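Local coordinates for protein beta-galactosidase (PDB 3TTY) that hydrolyses terminal beta-galactosides, binding galactose in the pocket of a TIM-barrel glycoside hydrolase that carries a zinc ion, at residues V617-R622 with S628-M633; Q384-T389 with R650-G655. All coordinates share one frame; numbering follows the deposited sequence.

Contact 1 of 2, residues V617-R622 with S628-M633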
ATOM      1  N   VAL A 617       1.207  38.140   3.264  1.00 25.31           N
ATOM      2  CA  VAL A 617       2.326  39.052   3.117  1.00 26.60           C
ATOM      3  C   VAL A 617       3.251  38.835   4.301  1.00 26.93           C
ATOM      4  O   VAL A 617       3.011  39.327   5.404  1.00 25.12           O
ATOM      5  CB  VAL A 617       1.880  40.527   3.047  1.00 28.81           C
ATOM      6  CG1 VAL A 617       3.101  41.458   3.050  1.00 22.46           C
ATOM      7  CG2 VAL A 617       1.013  40.754   1.815  1.00 30.39           C
ATOM      8  N   GLU A 618       4.308  38.080   4.065  1.00 23.64           N
ATOM      9  CA  GLU A 618       5.204  37.694   5.132  1.00 23.70           C
ATOM     10  C   GLU A 618       6.208  38.793   5.443  1.00 24.80           C
ATOM     11  O   GLU A 618       6.799  39.394   4.541  1.00 22.24           O
ATOM     12  CB  GLU A 618       5.926  36.406   4.749  1.00 22.30           C
ATOM     13  CG  GLU A 618       7.044  36.017   5.692  1.00 22.76           C
ATOM     14  CD  GLU A 618       7.806  34.816   5.186  1.00 22.91           C
ATOM     15  OE1 GLU A 618       7.462  34.314   4.095  1.00 23.18           O
ATOM     16  OE2 GLU A 618       8.757  34.390   5.869  1.00 23.72           O
ATOM     17  N   VAL A 619       6.394  39.065   6.728  1.00 21.20           N
ATOM     18  CA  VAL A 619       7.441  39.981   7.129  1.00 22.32           C
ATOM     19  C   VAL A 619       8.415  39.330   8.112  1.00 23.06           C
ATOM     20  O   VAL A 619       8.002  38.727   9.099  1.00 21.47           O
ATOM     21  CB  VAL A 619       6.861  41.262   7.741  1.00 21.57           C
ATOM     22  CG1 VAL A 619       7.979  42.253   8.023  1.00 20.47           C
ATOM     23  CG2 VAL A 619       5.820  41.867   6.809  1.00 24.11           C
ATOM     24  N   ALA A 620       9.708  39.462   7.840  1.00 20.12           N
ATOM     25  CA  ALA A 620      10.723  38.920   8.725  1.00 19.72           C
ATOM     26  C   ALA A 620      11.892  39.884   8.803  1.00 25.41           C
ATOM     27  O   ALA A 620      12.105  40.684   7.896  1.00 24.35           O
ATOM     28  CB  ALA A 620      11.181  37.552   8.241  1.00 22.91           C
ATOM     29  N   GLU A 621      12.665  39.796   9.880  1.00 23.81           N
ATOM     30  CA  GLU A 621      13.679  40.797  10.142  1.00 25.78           C
ATOM     31  C   GLU A 621      15.059  40.199  10.346  1.00 26.63           C
ATOM     32  O   GLU A 621      15.217  39.200  11.045  1.00 29.50           O
ATOM     33  CB  GLU A 621      13.300  41.628  11.379  1.00 23.96           C
ATOM     34  CG  GLU A 621      14.329  42.717  11.723  1.00 24.33           C
ATOM     35  CD  GLU A 621      14.149  43.293  13.129  1.00 31.73           C
ATOM     36  OE1 GLU A 621      14.116  42.501  14.095  1.00 29.28           O
ATOM     37  OE2 GLU A 621      14.029  44.534  13.267  1.00 28.53           O
ATOM     38  N   ARG A 622      16.055  40.822   9.730  1.00 25.28           N
ATOM     39  CA  ARG A 622      17.447  40.579  10.071  1.00 24.74           C
ATOM     40  C   ARG A 622      18.076  41.911  10.470  1.00 29.12           C
ATOM     41  O   ARG A 622      17.756  42.954   9.901  1.00 26.29           O
ATOM     42  CB  ARG A 622      18.206  39.944   8.900  1.00 25.55           C
ATOM     43  CG  ARG A 622      17.740  38.539   8.526  1.00 22.62           C
ATOM     44  CD  ARG A 622      18.495  37.985   7.310  1.00 19.67           C
ATOM     45  NE  ARG A 622      19.890  37.675   7.607  1.00 20.43           N
ATOM     46  CZ  ARG A 622      20.764  37.178   6.736  1.00 21.46           C
ATOM     47  NH1 ARG A 622      20.404  36.916   5.488  1.00 24.37           N
ATOM     48  NH2 ARG A 622      22.011  36.957   7.110  1.00 22.00           N
ATOM     49  N   SER A 628      18.119  47.694  10.825  1.00 32.08           N
ATOM     50  CA  SER A 628      17.110  46.649  10.695  1.00 34.55           C
ATOM     51  C   SER A 628      16.605  46.513   9.262  1.00 35.21           C
ATOM     52  O   SER A 628      16.152  47.485   8.665  1.00 35.46           O
ATOM     53  CB  SER A 628      15.931  46.936  11.618  1.00 32.22           C
ATOM     54  OG  SER A 628      14.738  46.437  11.049  1.00 29.74           O
ATOM     55  N   TYR A 629      16.683  45.299   8.721  1.00 30.35           N
ATOM     56  CA  TYR A 629      16.135  45.001   7.407  1.00 28.61           C
ATOM     57  C   TYR A 629      14.833  44.214   7.502  1.00 31.40           C
ATOM     58  O   TYR A 629      14.819  43.069   7.967  1.00 29.34           O
ATOM     59  CB  TYR A 629      17.154  44.238   6.561  1.00 29.78           C
ATOM     60  CG  TYR A 629      18.444  44.989   6.424  1.00 32.80           C
ATOM     61  CD1 TYR A 629      18.526  46.119   5.615  1.00 33.33           C
ATOM     62  CD2 TYR A 629      19.579  44.593   7.118  1.00 30.12           C
ATOM     63  CE1 TYR A 629      19.707  46.830   5.493  1.00 32.70           C
ATOM     64  CE2 TYR A 629      20.764  45.304   7.007  1.00 33.92           C
ATOM     65  CZ  TYR A 629      20.822  46.421   6.188  1.00 32.94           C
ATOM     66  OH  TYR A 629      21.998  47.134   6.068  1.00 36.27           O
ATOM     67  N   LEU A 630      13.735  44.836   7.073  1.00 28.06           N
ATOM     68  CA  LEU A 630      12.450  44.146   7.032  1.00 30.74           C
ATOM     69  C   LEU A 630      12.232  43.553   5.654  1.00 32.67           C
ATOM     70  O   LEU A 630      12.064  44.289   4.674  1.00 34.18           O
ATOM     71  CB  LEU A 630      11.288  45.079   7.360  1.00 24.78           C
ATOM     72  CG  LEU A 630      11.198  45.683   8.754  1.00 29.02           C
ATOM     73  CD1 LEU A 630       9.769  46.183   8.985  1.00 23.90           C
ATOM     74  CD2 LEU A 630      11.586  44.666   9.787  1.00 27.19           C
ATOM     75  N   PHE A 631      12.241  42.227   5.586  1.00 22.13           N
ATOM     76  CA  PHE A 631      11.946  41.524   4.353  1.00 23.72           C
ATOM     77  C   PHE A 631      10.440  41.381   4.209  1.00 26.06           C
ATOM     78  O   PHE A 631       9.793  40.684   4.993  1.00 30.19           O
ATOM     79  CB  PHE A 631      12.644  40.160   4.337  1.00 20.94           C
ATOM     80  CG  PHE A 631      14.148  40.254   4.247  1.00 23.55           C
ATOM     81  CD1 PHE A 631      14.808  39.984   3.053  1.00 20.74           C
ATOM     82  CD2 PHE A 631      14.899  40.626   5.351  1.00 21.91           C
ATOM     83  CE1 PHE A 631      16.184  40.088   2.962  1.00 19.29           C
ATOM     84  CE2 PHE A 631      16.281  40.723   5.271  1.00 24.98           C
ATOM     85  CZ  PHE A 631      16.927  40.455   4.070  1.00 24.81           C
ATOM     86  N   VAL A 632       9.875  42.060   3.216  1.00 24.98           N
ATOM     87  CA  VAL A 632       8.444  41.991   2.976  1.00 24.11           C
ATOM     88  C   VAL A 632       8.193  41.179   1.727  1.00 27.05           C
ATOM     89  O   VAL A 632       8.744  41.467   0.666  1.00 28.58           O
ATOM     90  CB  VAL A 632       7.819  43.371   2.795  1.00 27.40           C
ATOM     91  CG1 VAL A 632       6.304  43.247   2.696  1.00 22.55           C
ATOM     92  CG2 VAL A 632       8.218  44.277   3.942  1.00 30.42           C
ATOM     93  N   MET A 633       7.358  40.155   1.860  1.00 28.50           N
ATOM     94  CA  MET A 633       7.213  39.165   0.810  1.00 21.87           C
ATOM     95  C   MET A 633       5.758  38.847   0.591  1.00 25.78           C
ATOM     96  O   MET A 633       5.084  38.306   1.463  1.00 30.13           O
ATOM     97  CB  MET A 633       8.042  37.933   1.148  1.00 22.28           C
ATOM     98  CG  MET A 633       9.526  38.309   1.281  1.00 25.45           C
ATOM     99  SD  MET A 633      10.558  37.163   2.185  1.00 30.61           S
ATOM    100  CE  MET A 633       9.885  37.291   3.847  1.00 22.89           C
TER
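The Ser628 hydroxyl (OG) donates a hydrogen bond to Glu621 OE2, 3.0 Å away, using the carboxylate lone pair that faces away from OE1. With CG anti to the backbone N (chi1 -180°), the extended chain of Glu621 carries OE2 to the hydroxyl; the same oxygen also forms a salt bridge with Arg674 of strand 669-674. Tyr629 pairs with Arg622 through two backbone bonds, the shorter from Tyr629 N to Arg622 O at 2.8 Å. On the other face of the sheet from Tyr629, Leu630 CD2 packs on Glu621 CB at 3.8 Å. Phe631 exchanges backbone bonds with Ala620, whose O also lies in plane at the ring edge. Its CE2 meets the aliphatic part of Arg622, CD being 4.1 Å away; the guanidinium lies beyond the ring, its plane 19° from the ring plane, and is held by Asp340 and the carbonyls of Val335, Ala339 and Ala393. These pairs build an antiparallel beta hairpin, strands 617-624 and 627-634, at one side of the C-terminal domain sheet; hydrogen-bonded and non-hydrogen-bonded pairs succeed each other from Arg622-Tyr629 to Glu618-Met633. Val632 sits in a non-hydrogen-bonded pair with Val619, but its CG1 makes its nearer contact diagonally, with Val617 CG1 at 3.7 Å. The Met633 side chain bends at chi3 (-66°) and sets CE over a face of the Glu618 carboxylate, 3.5 Å from CD, while Glu618 N bonds to Met633 O at 2.7 Å. Both Glu618 oxygens are taken up, OE2 by His337 and OE1 by His635 and Gln333.

Contact 2 of 2, residues Q384-T389 with R650-G655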
ATOM      1  N   GLN A 384      23.875  41.293  -7.202  1.00 23.54           N
ATOM      2  CA  GLN A 384      25.076  42.094  -7.425  1.00 25.94           C
ATOM      3  C   GLN A 384      24.926  43.478  -6.804  1.00 26.66           C
ATOM      4  O   GLN A 384      25.836  43.966  -6.140  1.00 24.52           O
ATOM      5  CB  GLN A 384      25.388  42.201  -8.913  1.00 24.86           C
ATOM      6  CG  GLN A 384      26.147  41.006  -9.444  1.00 23.01           C
ATOM      7  CD  GLN A 384      26.157  40.964 -10.947  1.00 30.61           C
ATOM      8  OE1 GLN A 384      25.351  41.626 -11.594  1.00 31.26           O
ATOM      9  NE2 GLN A 384      27.066  40.174 -11.521  1.00 32.27           N
ATOM     10  N   GLN A 385      23.760  44.088  -7.005  1.00 24.76           N
ATOM     11  CA  GLN A 385      23.491  45.428  -6.504  1.00 29.20           C
ATOM     12  C   GLN A 385      23.426  45.481  -4.974  1.00 31.24           C
ATOM     13  O   GLN A 385      23.726  46.514  -4.377  1.00 30.87           O
ATOM     14  CB  GLN A 385      22.196  45.970  -7.112  1.00 29.69           C
ATOM     15  CG  GLN A 385      22.258  46.123  -8.630  1.00 41.47           C
ATOM     16  CD  GLN A 385      20.898  46.415  -9.266  1.00 53.17           C
ATOM     17  OE1 GLN A 385      20.824  46.820 -10.430  1.00 50.52           O
ATOM     18  NE2 GLN A 385      19.816  46.204  -8.504  1.00 49.31           N
ATOM     19  N   LEU A 386      23.039  44.378  -4.338  1.00 25.43           N
ATOM     20  CA  LEU A 386      22.962  44.352  -2.877  1.00 26.36           C
ATOM     21  C   LEU A 386      24.342  44.342  -2.241  1.00 24.04           C
ATOM     22  O   LEU A 386      24.522  44.836  -1.132  1.00 21.49           O
ATOM     23  CB  LEU A 386      22.140  43.163  -2.376  1.00 25.90           C
ATOM     24  CG  LEU A 386      20.632  43.209  -2.624  1.00 25.72           C
ATOM     25  CD1 LEU A 386      19.995  41.919  -2.172  1.00 24.93           C
ATOM     26  CD2 LEU A 386      19.992  44.403  -1.915  1.00 30.37           C
ATOM     27  N   GLY A 387      25.320  43.785  -2.947  1.00 24.78           N
ATOM     28  CA  GLY A 387      26.664  43.677  -2.406  1.00 22.65           C
ATOM     29  C   GLY A 387      26.648  43.047  -1.022  1.00 25.53           C
ATOM     30  O   GLY A 387      25.989  42.029  -0.820  1.00 23.00           O
ATOM     31  N   ASP A 388      27.343  43.660  -0.066  1.00 23.70           N
ATOM     32  CA  ASP A 388      27.535  43.042   1.245  1.00 27.87           C
ATOM     33  C   ASP A 388      26.489  43.439   2.275  1.00 25.06           C
ATOM     34  O   ASP A 388      26.585  43.041   3.433  1.00 28.78           O
ATOM     35  CB  ASP A 388      28.932  43.358   1.799  1.00 29.19           C
ATOM     36  CG  ASP A 388      29.113  44.837   2.160  1.00 31.22           C
ATOM     37  OD1 ASP A 388      30.270  45.255   2.381  1.00 32.20           O
ATOM     38  OD2 ASP A 388      28.110  45.582   2.220  1.00 26.48           O
ATOM     39  N   THR A 389      25.499  44.219   1.848  1.00 23.34           N
ATOM     40  CA  THR A 389      24.576  44.886   2.763  1.00 22.76           C
ATOM     41  C   THR A 389      23.992  43.999   3.874  1.00 26.07           C
ATOM     42  O   THR A 389      23.992  44.374   5.036  1.00 24.36           O
ATOM     43  CB  THR A 389      23.406  45.547   1.993  1.00 24.49           C
ATOM     44  OG1 THR A 389      23.923  46.394   0.957  1.00 24.75           O
ATOM     45  CG2 THR A 389      22.543  46.389   2.936  1.00 22.90           C
ATOM     46  N   ARG A 650      14.225  53.090   3.185  1.00 38.88           N
ATOM     47  CA  ARG A 650      14.201  52.834   1.755  1.00 41.40           C
ATOM     48  C   ARG A 650      14.099  51.347   1.431  1.00 40.83           C
ATOM     49  O   ARG A 650      14.557  50.487   2.186  1.00 36.92           O
ATOM     50  CB  ARG A 650      15.419  53.449   1.053  1.00 42.36           C
ATOM     51  CG  ARG A 650      16.746  52.923   1.532  1.00 39.71           C
ATOM     52  CD  ARG A 650      17.896  53.484   0.716  1.00 46.74           C
ATOM     53  NE  ARG A 650      19.171  53.241   1.383  1.00 50.96           N
ATOM     54  CZ  ARG A 650      20.183  52.558   0.858  1.00 53.14           C
ATOM     55  NH1 ARG A 650      20.087  52.054  -0.369  1.00 54.18           N
ATOM     56  NH2 ARG A 650      21.298  52.391   1.559  1.00 50.05           N
ATOM     57  N   ASP A 651      13.475  51.063   0.300  1.00 37.02           N
ATOM     58  CA  ASP A 651      13.437  49.727  -0.238  1.00 32.97           C
ATOM     59  C   ASP A 651      14.778  49.468  -0.912  1.00 37.65           C
ATOM     60  O   ASP A 651      15.125  50.130  -1.882  1.00 36.94           O
ATOM     61  CB  ASP A 651      12.307  49.619  -1.248  1.00 31.71           C
ATOM     62  CG  ASP A 651      12.118  48.213  -1.744  1.00 35.53           C
ATOM     63  OD1 ASP A 651      13.057  47.403  -1.560  1.00 35.45           O
ATOM     64  OD2 ASP A 651      11.041  47.923  -2.315  1.00 35.15           O
ATOM     65  N   LEU A 652      15.544  48.521  -0.386  1.00 31.90           N
ATOM     66  CA  LEU A 652      16.875  48.265  -0.910  1.00 33.15           C
ATOM     67  C   LEU A 652      16.831  47.920  -2.395  1.00 37.89           C
ATOM     68  O   LEU A 652      17.762  48.231  -3.135  1.00 36.20           O
ATOM     69  CB  LEU A 652      17.544  47.133  -0.130  1.00 31.98           C
ATOM     70  CG  LEU A 652      18.798  47.488   0.675  1.00 33.81           C
ATOM     71  CD1 LEU A 652      18.793  48.949   1.133  1.00 35.97           C
ATOM     72  CD2 LEU A 652      18.969  46.544   1.856  1.00 33.13           C
ATOM     73  N   LEU A 653      15.739  47.292  -2.828  1.00 32.28           N
ATOM     74  CA  LEU A 653      15.660  46.731  -4.174  1.00 33.66           C
ATOM     75  C   LEU A 653      15.275  47.752  -5.250  1.00 39.22           C
ATOM     76  O   LEU A 653      15.697  47.627  -6.400  1.00 43.76           O
ATOM     77  CB  LEU A 653      14.704  45.537  -4.205  1.00 29.50           C
ATOM     78  CG  LEU A 653      15.105  44.297  -3.398  1.00 29.78           C
ATOM     79  CD1 LEU A 653      14.008  43.229  -3.465  1.00 25.62           C
ATOM     80  CD2 LEU A 653      16.433  43.739  -3.885  1.00 29.63           C
ATOM     81  N   THR A 654      14.474  48.748  -4.875  1.00 38.83           N
ATOM     82  CA  THR A 654      14.088  49.823  -5.792  1.00 40.30           C
ATOM     83  C   THR A 654      14.875  51.115  -5.562  1.00 39.51           C
ATOM     84  O   THR A 654      14.955  51.965  -6.444  1.00 47.72           O
ATOM     85  CB  THR A 654      12.578  50.152  -5.693  1.00 37.16           C
ATOM     86  OG1 THR A 654      12.265  50.624  -4.375  1.00 35.88           O
ATOM     87  CG2 THR A 654      11.739  48.927  -6.002  1.00 36.03           C
ATOM     88  N   GLY A 655      15.456  51.259  -4.380  1.00 37.30           N
ATOM     89  CA  GLY A 655      16.138  52.484  -4.006  1.00 29.71           C
ATOM     90  C   GLY A 655      15.173  53.572  -3.543  1.00 39.32           C
ATOM     91  O   GLY A 655      15.601  54.653  -3.134  1.00 34.61           O
TER
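Leu652 meets Thr389 through one methyl branch and the guanidinium of Arg650 through the other. On one face of that flat group lies Leu652 CD1, 3.7 Å above the plane and offset toward the rim; Arg650 NE is salt-bridged to Glu673 of strand 669-674. The carboxylate of Asp651 is the second flat group: Leu653 N approaches OD1 from above its plane, 46° out of it, at 3.0 Å, and OD1 also accepts from the backbone N of Ile671. The contact between the segments is apolar, with no hydrogen bond across it. Leu652 CD2 and Thr389 CG2 reach toward each other tip to tip at 3.7 Å. With CG2 anti to the backbone N (chi1 -53° for OG1), Thr389 presents its methyl to the leucine and turns its hydroxyl back to its own segment, where OG1 donates to Leu386 O over 2.7 Å in the carbonyl plane. Thr389 N bonds to the same oxygen, giving that carbonyl two donors. Leu386 CD2 touches two neighbours at 4.1 Å, Leu652 CB and Leu653 CD2, its side chain lying at a slant to both leucines. Tyr332 of helix 326-336 touches both Leu386 and Leu653 and so extends the small apolar patch. Gly387, with positive phi, takes the chain out of helix 371-386 into a type II' beta turn from Leu386 to Thr389. In 650-655, Asp651 begins an Asx turn through the bond that its OD1 accepts from Leu653 N. The contact thus joins the turn at the end of helix 371-386, which comes after the last barrel strand 339-344, to a turn of the C-terminal beta domain.

In the fold
The centres of contact 1 and contact 2 are about 14 Å apart, on the same side of the chain's centre. Along the sequence 384-389 comes first, then both strands of contact 1, then 650-655, so the hairpin falls between the two halves of contact 2. Strands 617-624, 627-634 and 649-651 belong to one antiparallel sheet, with strand 669-674 lying between 627-634 and 649-651. Tyr629 joins the two contacts directly: its OH is 3.3 Å from Thr389 CG2 and its CE1 3.7 Å from Leu652 CD2. Both contacts also touch helix 326-336 of the barrel region, thereby packing the C-terminal domain against the TIM-barrel part of the enzyme.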